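Local coordinates for putative chromatin binding protein (Chaetomium thermophilum, PDB 6QP0) that forms the P-loop NTPase part of Kti12, a tRNA-dependent ATPase essential for tRNA modification by Elongator, at residues A[241-244]-A[245-249]; A[229-232]-A[233-237]; A[201-204]-A[205-209]; A[74-78]-A[79-83]. One frame throughout, in Å; residues are numbered along the deposited sequence.

Contact 1: A[241-244]-A[245-249]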
loop_
_atom_site.group_PDB
_atom_site.type_symbol
_atom_site.label_atom_id
_atom_site.label_comp_id
_atom_site.label_asym_id
_atom_site.label_seq_id
_atom_site.Cartn_x
_atom_site.Cartn_y
_atom_site.Cartn_z
ATOM N N ARG A 241 8.602 -7.223 13.615
ATOM C CA ARG A 241 9.974 -6.725 13.607
ATOM C C ARG A 241 10.889 -7.607 12.765
ATOM O O ARG A 241 11.834 -7.102 12.147
ATOM C CB ARG A 241 10.506 -6.629 15.041
ATOM C CG ARG A 241 11.949 -6.115 15.190
ATOM C CD ARG A 241 12.064 -4.606 14.961
ATOM N NE ARG A 241 13.225 -4.027 15.643
ATOM C CZ ARG A 241 13.169 -3.083 16.584
ATOM N NH1 ARG A 241 12.003 -2.573 16.969
ATOM N NH2 ARG A 241 14.293 -2.638 17.135
ATOM N N GLN A 242 10.638 -8.921 12.728
ATOM C CA GLN A 242 11.472 -9.802 11.916
ATOM C C GLN A 242 11.237 -9.565 10.428
ATOM O O GLN A 242 12.189 -9.567 9.637
ATOM C CB GLN A 242 11.211 -11.266 12.268
ATOM C CG GLN A 242 12.302 -12.194 11.760
ATOM C CD GLN A 242 12.136 -13.628 12.220
ATOM O OE1 GLN A 242 11.153 -13.980 12.872
ATOM N NE2 GLN A 242 13.106 -14.468 11.881
ATOM N N VAL A 243 9.979 -9.367 10.022
ATOM C CA VAL A 243 9.691 -9.046 8.628
ATOM C C VAL A 243 10.384 -7.744 8.226
ATOM O O VAL A 243 11.004 -7.653 7.163
ATOM C CB VAL A 243 8.174 -8.950 8.389
ATOM C CG1 VAL A 243 7.900 -8.530 6.943
ATOM C CG2 VAL A 243 7.483 -10.257 8.721
ATOM N N PHE A 244 10.256 -6.712 9.066
ATOM C CA PHE A 244 10.817 -5.408 8.723
ATOM C C PHE A 244 12.319 -5.501 8.461
ATOM O O PHE A 244 12.847 -4.800 7.588
ATOM C CB PHE A 244 10.538 -4.400 9.840
ATOM C CG PHE A 244 9.093 -3.993 9.960
ATOM C CD1 PHE A 244 8.174 -4.305 8.970
ATOM C CD2 PHE A 244 8.657 -3.288 11.067
ATOM C CE1 PHE A 244 6.852 -3.924 9.088
ATOM C CE2 PHE A 244 7.339 -2.907 11.188
ATOM C CZ PHE A 244 6.435 -3.223 10.198
ATOM N N ASP A 245 13.025 -6.353 9.215
ATOM C CA ASP A 245 14.462 -6.512 9.013
ATOM C C ASP A 245 14.762 -7.118 7.644
ATOM O O ASP A 245 15.718 -6.709 6.974
ATOM C CB ASP A 245 15.057 -7.379 10.126
ATOM C CG ASP A 245 15.294 -6.604 11.419
ATOM O OD1 ASP A 245 16.228 -5.775 11.461
ATOM O OD2 ASP A 245 14.538 -6.818 12.390
ATOM N N LYS A 246 13.964 -8.102 7.217
ATOM C CA LYS A 246 14.154 -8.680 5.891
ATOM C C LYS A 246 13.813 -7.666 4.804
ATOM O O LYS A 246 14.458 -7.642 3.747
ATOM C CB LYS A 246 13.310 -9.947 5.746
ATOM C CG LYS A 246 13.769 -11.117 6.618
ATOM C CD LYS A 246 12.598 -12.027 6.963
ATOM C CE LYS A 246 13.033 -13.313 7.656
ATOM N NZ LYS A 246 14.144 -13.142 8.637
ATOM N N ILE A 247 12.812 -6.813 5.044
ATOM C CA ILE A 247 12.555 -5.706 4.127
ATOM C C ILE A 247 13.786 -4.813 4.031
ATOM O O ILE A 247 14.189 -4.397 2.939
ATOM C CB ILE A 247 11.318 -4.897 4.565
ATOM C CG1 ILE A 247 10.050 -5.754 4.532
ATOM C CG2 ILE A 247 11.162 -3.667 3.667
ATOM C CD1 ILE A 247 8.836 -5.087 5.164
ATOM N N TRP A 248 14.409 -4.511 5.173
ATOM C CA TRP A 248 15.577 -3.639 5.166
ATOM C C TRP A 248 16.730 -4.275 4.401
ATOM O O TRP A 248 17.354 -3.635 3.547
ATOM C CB TRP A 248 16.003 -3.313 6.595
ATOM C CG TRP A 248 17.173 -2.391 6.649
ATOM C CD1 TRP A 248 18.490 -2.739 6.726
ATOM C CD2 TRP A 248 17.136 -0.960 6.618
ATOM N NE1 TRP A 248 19.275 -1.612 6.751
ATOM C CE2 TRP A 248 18.468 -0.507 6.685
ATOM C CE3 TRP A 248 16.106 -0.018 6.542
ATOM C CZ2 TRP A 248 18.797 0.847 6.680
ATOM C CZ3 TRP A 248 16.434 1.325 6.539
ATOM C CH2 TRP A 248 17.768 1.745 6.607
ATOM N N ASP A 249 17.038 -5.540 4.703
ATOM C CA ASP A 249 18.107 -6.229 3.991
ATOM C C ASP A 249 17.824 -6.303 2.498
ATOM O O ASP A 249 18.755 -6.263 1.685
ATOM C CB ASP A 249 18.296 -7.635 4.564
ATOM C CG ASP A 249 18.806 -7.619 5.991
ATOM O OD1 ASP A 249 19.536 -6.672 6.352
ATOM O OD2 ASP A 249 18.477 -8.553 6.753
#
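Asp245 folds back over the preceding turn of helix 237-250 toward Arg241, whose carbonyl O accepts its backbone N at 3.3 Å. Its CG sits beside its own backbone N (chi1 -80°), which brings OD2 to 2.7 Å from Arg241 O. The guanidinium passes by without forming a salt bridge: Arg241 NE stays 4.5 Å from Asp245 OD2, and the two flat groups are turned 47° apart. Each has another charged partner, Arg241 with Glu28 and Asp245 OD1 with Arg29, while Tyr25 OH also bonds to Asp245 OD1. Next comes Lys246, with a weak backbone bond to Gln242 O; the two long side chains run side by side in the same direction, Lys246 NZ lying 3.7 Å from Gln242 CG. Ile247 turns to the buried side. Its N reaches Val243 O at 2.9 Å, and its CD1 touches both Val243 CG1 at 4.0 Å and, at the edge of the phenyl ring, Phe244 CD1 at 3.9 Å. Trp248 N continues the ladder to Phe244 O at 2.9 Å, and its indole swings away to make a cation-pi contact with Arg29. The amphipathic helix 237-250 thus lays Val243, Phe244 and Ile247 on strands 228-231 and 153-158, with Arg241, Phe244 and Trp248 against helix 15-31.

Contact 2: A[229-232]-A[233-237]. With ADP (adenosine-5'-diphosphate), chain B.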
loop_
_atom_site.group_PDB
_atom_site.type_symbol
_atom_site.label_atom_id
_atom_site.label_comp_id
_atom_site.label_asym_id
_atom_site.label_seq_id
_atom_site.Cartn_x
_atom_site.Cartn_y
_atom_site.Cartn_z
ATOM N N PHE A 229 6.313 -9.958 1.309
ATOM C CA PHE A 229 6.269 -10.056 2.760
ATOM C C PHE A 229 4.828 -9.875 3.211
ATOM O O PHE A 229 4.061 -9.125 2.601
ATOM C CB PHE A 229 7.162 -9.009 3.432
ATOM C CG PHE A 229 8.571 -8.994 2.914
ATOM C CD1 PHE A 229 9.554 -9.759 3.517
ATOM C CD2 PHE A 229 8.914 -8.209 1.825
ATOM C CE1 PHE A 229 10.851 -9.745 3.044
ATOM C CE2 PHE A 229 10.208 -8.193 1.346
ATOM C CZ PHE A 229 11.178 -8.962 1.956
ATOM N N LEU A 230 4.463 -10.574 4.283
ATOM C CA LEU A 230 3.101 -10.546 4.797
ATOM C C LEU A 230 3.116 -10.295 6.298
ATOM O O LEU A 230 4.069 -10.652 6.996
ATOM C CB LEU A 230 2.365 -11.859 4.494
ATOM C CG LEU A 230 2.227 -12.234 3.016
ATOM C CD1 LEU A 230 3.476 -12.935 2.502
ATOM C CD2 LEU A 230 0.995 -13.102 2.796
ATOM N N LEU A 231 2.043 -9.672 6.786
ATOM C CA LEU A 231 1.888 -9.374 8.211
ATOM C C LEU A 231 0.418 -9.568 8.571
ATOM O O LEU A 231 -0.425 -8.730 8.236
ATOM C CB LEU A 231 2.345 -7.959 8.543
ATOM C CG LEU A 231 3.833 -7.633 8.434
ATOM C CD1 LEU A 231 4.063 -6.151 8.710
ATOM C CD2 LEU A 231 4.642 -8.486 9.389
ATOM N N ALA A 232 0.114 -10.669 9.248
ATOM C CA ALA A 232 -1.213 -10.858 9.807
ATOM C C ALA A 232 -1.377 -9.987 11.048
ATOM O O ALA A 232 -0.400 -9.565 11.675
ATOM C CB ALA A 232 -1.452 -12.327 10.156
ATOM N N TRP A 233 -2.631 -9.709 11.400
ATOM C CA TRP A 233 -2.897 -8.911 12.591
ATOM C C TRP A 233 -2.276 -9.554 13.827
ATOM O O TRP A 233 -1.617 -8.881 14.629
ATOM C CB TRP A 233 -4.404 -8.733 12.783
ATOM C CG TRP A 233 -5.021 -7.717 11.872
ATOM C CD1 TRP A 233 -4.455 -7.146 10.767
ATOM C CD2 TRP A 233 -6.328 -7.143 11.995
ATOM N NE1 TRP A 233 -5.332 -6.256 10.194
ATOM C CE2 TRP A 233 -6.488 -6.236 10.929
ATOM C CE3 TRP A 233 -7.379 -7.311 12.902
ATOM C CZ2 TRP A 233 -7.656 -5.500 10.746
ATOM C CZ3 TRP A 233 -8.537 -6.578 12.718
ATOM C CH2 TRP A 233 -8.667 -5.685 11.649
ATOM N N ASP A 234 -2.472 -10.862 13.995
ATOM C CA ASP A 234 -2.004 -11.547 15.192
ATOM C C ASP A 234 -0.487 -11.610 15.278
ATOM O O ASP A 234 0.039 -11.915 16.354
ATOM C CB ASP A 234 -2.593 -12.957 15.236
ATOM C CG ASP A 234 -4.110 -12.951 15.200
ATOM O OD1 ASP A 234 -4.721 -12.138 15.927
ATOM O OD2 ASP A 234 -4.690 -13.748 14.434
ATOM N N ASP A 235 0.226 -11.331 14.187
ATOM C CA ASP A 235 1.680 -11.276 14.254
ATOM C C ASP A 235 2.086 -10.231 15.286
ATOM O O ASP A 235 1.706 -9.060 15.178
ATOM C CB ASP A 235 2.280 -10.950 12.888
ATOM C CG ASP A 235 2.391 -12.174 11.992
ATOM O OD1 ASP A 235 2.006 -13.275 12.439
ATOM O OD2 ASP A 235 2.865 -12.041 10.843
ATOM N N ASP A 236 2.837 -10.658 16.296
ATOM C CA ASP A 236 3.175 -9.769 17.395
ATOM C C ASP A 236 4.335 -8.851 17.010
ATOM O O ASP A 236 4.957 -8.996 15.956
ATOM C CB ASP A 236 3.520 -10.571 18.649
ATOM C CG ASP A 236 4.659 -11.551 18.427
ATOM O OD1 ASP A 236 4.525 -12.731 18.824
ATOM O OD2 ASP A 236 5.684 -11.143 17.846
ATOM N N GLU A 237 4.641 -7.904 17.904
ATOM C CA GLU A 237 5.628 -6.868 17.605
ATOM C C GLU A 237 6.973 -7.423 17.132
ATOM O O GLU A 237 7.698 -6.737 16.408
ATOM C CB GLU A 237 5.842 -5.978 18.836
ATOM C CG GLU A 237 6.910 -4.890 18.678
ATOM C CD GLU A 237 6.519 -3.818 17.679
ATOM O OE1 GLU A 237 7.131 -3.758 16.590
ATOM O OE2 GLU A 237 5.592 -3.037 17.980
HETATM P PB ADP B . -6.724 0.456 6.135
HETATM O O1B ADP B . -6.219 1.882 6.162
HETATM O O2B ADP B . -8.017 0.389 5.372
HETATM O O3B ADP B . -5.709 -0.437 5.463
HETATM P PA ADP B . -6.354 0.578 9.041
HETATM O O1A ADP B . -6.788 2.019 9.159
HETATM O O2A ADP B . -4.845 0.492 8.991
HETATM O O3A ADP B . -7.007 -0.081 7.675
HETATM O "O5'" ADP B . -6.940 -0.272 10.342
HETATM C "C5'" ADP B . -8.323 -0.565 10.364
HETATM C "C4'" ADP B . -8.760 -0.782 11.670
HETATM O "O4'" ADP B . -8.360 -2.162 12.132
HETATM C "C3'" ADP B . -8.059 0.238 12.689
HETATM O "O3'" ADP B . -9.025 0.632 13.769
HETATM C "C2'" ADP B . -7.105 -0.385 13.174
HETATM O "O2'" ADP B . -6.927 0.003 14.593
HETATM C "C1'" ADP B . -7.470 -2.003 13.071
HETATM N N9 ADP B . -6.290 -2.718 12.721
HETATM C C8 ADP B . -5.514 -2.704 11.638
HETATM N N7 ADP B . -4.528 -3.583 11.851
HETATM C C5 ADP B . -4.712 -4.128 13.065
HETATM C C6 ADP B . -3.997 -5.075 13.767
HETATM N N6 ADP B . -2.863 -5.990 13.844
HETATM N N1 ADP B . -4.391 -5.453 14.971
HETATM C C2 ADP B . -5.502 -4.908 15.521
HETATM N N3 ADP B . -6.210 -3.976 14.839
HETATM C C4 ADP B . -5.808 -3.593 13.611
#
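Ala232 and Asp235 close a type I beta turn in which Asp235 N donates to Ala232 O at 3.1 Å. With CG beside its own backbone N (chi1 -82°), the Asp235 side chain folds back along the turn, and its OD2 accepts a weak, long bond from Ala232 N at 3.5 Å. Asp235 therefore meets both backbone polar atoms of Ala232. At the turn's second position Trp233 CG is also beside the backbone N (chi1 -77°), and the indole points out of the turn to receive the adenine of ADP on one face. ADP C5 sits 3.4 Å above that plane, over its centre, while Trp233 CG is 3.4 Å from C6 and CZ2 reaches under C8 at 3.6 Å. Trp233 NE1 bonds to Ser13 O of the P-loop, which helps fix the ring's rotation, and Trp233 O takes a weak bond from ADP N6 at 3.2 Å. One residue thus covers the base and weakly contacts its amino group. Further on, the Asp236 carboxylate N-caps helix 237-250 through Gln239 N. The turn thus links edge strand 228-231, paired with strand 153-158, to that helix, while Lys164 and Val168 of helix 162-174 touch the Trp233 side chain.

Contact 3: A[201-204]-A[205-209]. With AF3 (aluminum fluoride), chain C.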
loop_
_atom_site.group_PDB
_atom_site.type_symbol
_atom_site.label_atom_id
_atom_site.label_comp_id
_atom_site.label_asym_id
_atom_site.label_seq_id
_atom_site.Cartn_x
_atom_site.Cartn_y
_atom_site.Cartn_z
ATOM N N GLU A 201 -12.043 6.915 7.171
ATOM C CA GLU A 201 -13.297 7.101 6.444
ATOM C C GLU A 201 -13.750 5.761 5.873
ATOM O O GLU A 201 -12.970 5.095 5.185
ATOM C CB GLU A 201 -13.122 8.119 5.319
ATOM C CG GLU A 201 -13.996 9.362 5.438
ATOM C CD GLU A 201 -15.450 9.095 5.096
ATOM O OE1 GLU A 201 -16.327 9.410 5.928
ATOM O OE2 GLU A 201 -15.716 8.568 3.995
ATOM N N PRO A 202 -14.980 5.332 6.134
ATOM C CA PRO A 202 -15.415 4.016 5.656
ATOM C C PRO A 202 -15.719 4.017 4.166
ATOM O O PRO A 202 -15.935 5.056 3.540
ATOM C CB PRO A 202 -16.684 3.748 6.472
ATOM C CG PRO A 202 -17.244 5.106 6.713
ATOM C CD PRO A 202 -16.048 6.019 6.888
ATOM N N TYR A 203 -15.722 2.812 3.609
ATOM C CA TYR A 203 -16.196 2.586 2.254
ATOM C C TYR A 203 -17.701 2.338 2.287
ATOM O O TYR A 203 -18.250 1.882 3.295
ATOM C CB TYR A 203 -15.508 1.378 1.615
ATOM C CG TYR A 203 -13.995 1.381 1.633
ATOM C CD1 TYR A 203 -13.288 1.279 2.826
ATOM C CD2 TYR A 203 -13.272 1.438 0.449
ATOM C CE1 TYR A 203 -11.905 1.265 2.837
ATOM C CE2 TYR A 203 -11.894 1.422 0.452
ATOM C CZ TYR A 203 -11.215 1.338 1.646
ATOM O OH TYR A 203 -9.841 1.318 1.637
ATOM N N GLU A 204 -18.367 2.631 1.176
ATOM C CA GLU A 204 -19.740 2.174 1.006
ATOM C C GLU A 204 -19.732 0.655 0.866
ATOM O O GLU A 204 -18.871 0.088 0.187
ATOM C CB GLU A 204 -20.381 2.831 -0.212
ATOM C CG GLU A 204 -20.460 4.352 -0.131
ATOM C CD GLU A 204 -21.244 4.829 1.075
ATOM O OE1 GLU A 204 -22.326 4.267 1.332
ATOM O OE2 GLU A 204 -20.775 5.753 1.772
ATOM N N ARG A 205 -20.681 -0.014 1.528
ATOM C CA ARG A 205 -20.649 -1.476 1.561
ATOM C C ARG A 205 -20.643 -2.080 0.158
ATOM O O ARG A 205 -20.099 -3.173 -0.040
ATOM C CB ARG A 205 -21.826 -2.014 2.381
ATOM C CG ARG A 205 -21.662 -1.819 3.889
ATOM C CD ARG A 205 -22.618 -2.699 4.690
ATOM N NE ARG A 205 -23.968 -2.144 4.772
ATOM C CZ ARG A 205 -24.510 -1.635 5.878
ATOM N NH1 ARG A 205 -23.824 -1.613 7.016
ATOM N NH2 ARG A 205 -25.746 -1.155 5.845
ATOM N N SER A 206 -21.227 -1.392 -0.828
ATOM C CA SER A 206 -21.130 -1.851 -2.212
ATOM C C SER A 206 -19.694 -1.766 -2.715
ATOM O O SER A 206 -19.159 -2.733 -3.272
ATOM C CB SER A 206 -22.061 -1.023 -3.103
ATOM O OG SER A 206 -22.004 -1.436 -4.459
ATOM N N ASN A 207 -19.049 -0.611 -2.527
ATOM C CA ASN A 207 -17.671 -0.449 -2.973
ATOM C C ASN A 207 -16.734 -1.403 -2.240
ATOM O O ASN A 207 -15.752 -1.887 -2.818
ATOM C CB ASN A 207 -17.213 0.995 -2.762
ATOM C CG ASN A 207 -15.809 1.244 -3.290
ATOM O OD1 ASN A 207 -15.406 0.672 -4.300
ATOM N ND2 ASN A 207 -15.059 2.095 -2.601
ATOM N N TRP A 208 -17.011 -1.673 -0.961
ATOM C CA TRP A 208 -16.130 -2.518 -0.162
ATOM C C TRP A 208 -16.156 -3.960 -0.655
ATOM O O TRP A 208 -15.103 -4.566 -0.886
ATOM C CB TRP A 208 -16.538 -2.441 1.312
ATOM C CG TRP A 208 -15.537 -3.017 2.261
ATOM C CD1 TRP A 208 -14.602 -2.334 2.974
ATOM C CD2 TRP A 208 -15.377 -4.397 2.607
ATOM N NE1 TRP A 208 -13.864 -3.201 3.743
ATOM C CE2 TRP A 208 -14.320 -4.473 3.533
ATOM C CE3 TRP A 208 -16.023 -5.574 2.222
ATOM C CZ2 TRP A 208 -13.893 -5.679 4.078
ATOM C CZ3 TRP A 208 -15.599 -6.768 2.765
ATOM C CH2 TRP A 208 -14.545 -6.813 3.683
ATOM N N GLU A 209 -17.354 -4.528 -0.830
ATOM C CA GLU A 209 -17.460 -5.921 -1.246
ATOM C C GLU A 209 -16.814 -6.141 -2.609
ATOM O O GLU A 209 -16.012 -7.065 -2.788
ATOM C CB GLU A 209 -18.927 -6.359 -1.280
ATOM C CG GLU A 209 -19.620 -6.388 0.075
ATOM C CD GLU A 209 -18.963 -7.342 1.054
ATOM O OE1 GLU A 209 -19.313 -7.299 2.254
ATOM O OE2 GLU A 209 -18.099 -8.134 0.626
HETATM AL AL AF3 C . -8.155 2.267 4.243
HETATM F F1 AF3 C . -6.590 2.954 4.190
HETATM F F2 AF3 C . -9.247 2.742 5.469
HETATM F F3 AF3 C . -8.455 0.807 3.411
#
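Glu204 takes the N-cap position of helix 205-213, and its carbonyl O accepts Trp208 N at 2.8 Å, the first backbone bond of the helix. On the helix's first turn Asn207 and Trp208 both carry CG anti to their own backbone N (chi1 -176° and -167°), which lets both side chains reach Tyr203. Trp208 crosses the phenol at about a right angle as an offset edge-to-face pair, the indole edge toward the tyrosine face, with the Tyr203 and Trp208 five-membered ring centroids 5.5 Å apart. The nearest carbons are Tyr203 CD1 and Trp208 CD1, 3.8 Å apart. Asn207 comes up at the ring's edge, ND2 lying 3.6 Å from Tyr203 CD2, and the same nitrogen gives a weak bond to Arg85 O. With Trp208 off its face and Asn207 at its edge, the phenol directs its OH at the aluminum fluoride that stands in for the transferred phosphoryl group. Tyr203 OH to F3 is a hydrogen bond of 2.3 Å, a length too short to be trusted in detail. Arg85, Lys15 and Ser12 N also bond to the fluoride group, and Trp208 NE1 bonds to Ser12 OG, so the pair is tied to the P-loop. Salt bridges from Arg205 to Glu170 and from Glu209 to Arg166 hold helix 205-213 against helix 162-174.

Contact 4: A[74-78]-A[79-83]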
loop_
_atom_site.group_PDB
_atom_site.type_symbol
_atom_site.label_atom_id
_atom_site.label_comp_id
_atom_site.label_asym_id
_atom_site.label_seq_id
_atom_site.Cartn_x
_atom_site.Cartn_y
_atom_site.Cartn_z
ATOM N N HIS A 74 9.909 8.507 2.937
ATOM C CA HIS A 74 8.695 9.097 2.392
ATOM C C HIS A 74 7.512 8.166 2.626
ATOM O O HIS A 74 7.646 6.940 2.578
ATOM C CB HIS A 74 8.828 9.373 0.886
ATOM C CG HIS A 74 10.054 10.146 0.515
ATOM N ND1 HIS A 74 10.074 11.523 0.443
ATOM C CD2 HIS A 74 11.301 9.735 0.187
ATOM C CE1 HIS A 74 11.282 11.925 0.091
ATOM N NE2 HIS A 74 12.046 10.859 -0.072
ATOM N N TYR A 75 6.347 8.764 2.872
ATOM C CA TYR A 75 5.104 8.031 3.066
ATOM C C TYR A 75 4.028 8.625 2.170
ATOM O O TYR A 75 3.801 9.839 2.192
ATOM C CB TYR A 75 4.653 8.078 4.529
ATOM C CG TYR A 75 3.246 7.563 4.747
ATOM C CD1 TYR A 75 2.995 6.203 4.874
ATOM C CD2 TYR A 75 2.171 8.437 4.825
ATOM C CE1 TYR A 75 1.713 5.731 5.070
ATOM C CE2 TYR A 75 0.886 7.972 5.023
ATOM C CZ TYR A 75 0.663 6.619 5.145
ATOM O OH TYR A 75 -0.615 6.151 5.340
ATOM N N ILE A 76 3.366 7.771 1.393
ATOM C CA ILE A 76 2.325 8.188 0.463
ATOM C C ILE A 76 1.113 7.289 0.654
ATOM O O ILE A 76 1.252 6.088 0.907
ATOM C CB ILE A 76 2.810 8.130 -1.002
ATOM C CG1 ILE A 76 4.097 8.939 -1.175
ATOM C CG2 ILE A 76 1.726 8.648 -1.940
ATOM C CD1 ILE A 76 4.775 8.733 -2.515
ATOM N N SER A 77 -0.079 7.869 0.521
ATOM C CA SER A 77 -1.316 7.120 0.650
ATOM C C SER A 77 -2.403 7.834 -0.140
ATOM O O SER A 77 -2.228 8.971 -0.587
ATOM C CB SER A 77 -1.727 6.965 2.119
ATOM O OG SER A 77 -2.160 8.202 2.658
ATOM N N ASP A 78 -3.536 7.150 -0.316
ATOM C CA ASP A 78 -4.698 7.792 -0.919
ATOM C C ASP A 78 -5.083 9.047 -0.145
ATOM O O ASP A 78 -5.455 10.067 -0.740
ATOM C CB ASP A 78 -5.874 6.815 -0.975
ATOM C CG ASP A 78 -5.643 5.665 -1.942
ATOM O OD1 ASP A 78 -4.484 5.441 -2.349
ATOM O OD2 ASP A 78 -6.627 4.986 -2.302
ATOM N N ALA A 79 -4.979 8.997 1.186
ATOM C CA ALA A 79 -5.372 10.134 2.011
ATOM C C ALA A 79 -4.413 11.306 1.841
ATOM O O ALA A 79 -4.846 12.463 1.775
ATOM C CB ALA A 79 -5.445 9.710 3.479
ATOM N N THR A 80 -3.106 11.032 1.777
ATOM C CA THR A 80 -2.139 12.109 1.596
ATOM C C THR A 80 -2.328 12.804 0.254
ATOM O O THR A 80 -2.064 14.004 0.133
ATOM C CB THR A 80 -0.710 11.574 1.705
ATOM O OG1 THR A 80 -0.475 10.612 0.669
ATOM C CG2 THR A 80 -0.476 10.939 3.068
ATOM N N LEU A 81 -2.773 12.065 -0.759
ATOM C CA LEU A 81 -3.061 12.620 -2.071
ATOM C C LEU A 81 -4.522 13.016 -2.225
ATOM O O LEU A 81 -4.952 13.341 -3.336
ATOM C CB LEU A 81 -2.685 11.611 -3.157
ATOM C CG LEU A 81 -1.236 11.125 -3.125
ATOM C CD1 LEU A 81 -1.014 10.047 -4.171
ATOM C CD2 LEU A 81 -0.270 12.286 -3.334
ATOM N N SER A 82 -5.290 12.996 -1.139
ATOM C CA SER A 82 -6.700 13.377 -1.167
ATOM C C SER A 82 -7.459 12.582 -2.227
ATOM O O SER A 82 -8.239 13.126 -3.013
ATOM C CB SER A 82 -6.848 14.880 -1.400
ATOM O OG SER A 82 -6.206 15.615 -0.374
ATOM N N ILE A 83 -7.220 11.275 -2.245
ATOM C CA ILE A 83 -7.913 10.355 -3.138
ATOM C C ILE A 83 -8.982 9.649 -2.315
ATOM O O ILE A 83 -8.672 8.784 -1.487
ATOM C CB ILE A 83 -6.949 9.352 -3.785
ATOM C CG1 ILE A 83 -5.950 10.084 -4.685
ATOM C CG2 ILE A 83 -7.725 8.299 -4.570
ATOM C CD1 ILE A 83 -4.852 9.200 -5.242
#
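An ST motif ends edge strand 72-77, tying Ser77 to Thr80 and Leu81 in the turn that follows. Ser77 OG accepts Thr80 N at 3.1 Å, while Ser77 O takes Leu81 N at 3.1 Å and Thr80 OG1 at 2.7 Å, both donors arriving from the same face of the carbonyl plane. Thr80 can reach that oxygen because OG1 lies between its backbone N and carbonyl carbon (chi1 62°), the crowded position; the same rotation leaves CG2 beside the backbone N, against Ser77 OG and 3.8 Å from Tyr75 CE2. The Tyr75 hydroxyl bonds to Asp130, a residue that binds the magnesium ion. From the opposite side of the strand, Ile76 CG2 meets Leu81 CD1 at 3.8 Å, extending an apolar patch that rests on helix 106-120. The turn ends when Ser82 adopts a left-handed backbone conformation: Ile83 N donates to Asp78 O at 2.6 Å, and Ser82 N bonds to Ala79 O inside it. Asp78 CB and Ile83 CB pack 3.9 Å apart across this closure, while the Asp78 carboxylate is shared between Tyr88 OH and Ser131 OG. A helix-like turn, holding the type I beta turn from Ala79 to Ser82, opened by a serine and closed by the paired 6-to-1 and 5-to-2 bonds, is the arrangement of a Schellman motif, placed here at the C-terminal end of a strand in a P-loop NTPase sheet.

Overall arrangement
Contacts 2 and 4 mark the two edges of the five-stranded parallel sheet, their centres 23 Å apart, with the nucleotide bound between them. Contact 1 is the plainly structural one: its helix packs directly on the strand of contact 2, Val243 CG2 touching Leu231 CD2 at 3.4 Å, yet the Phe244 side chain stays about 10 Å from ADP. Contact 2 serves the adenine end and contact 3 the aluminum fluoride end, their centres 24 Å apart. Contact 4 approaches the same end, its nearest atoms about 6 Å from contact 3, with the Tyr75 side chain about 5 Å from the magnesium ion. Contacts 1 and 3 are the farthest separated, about 32 Å between centres.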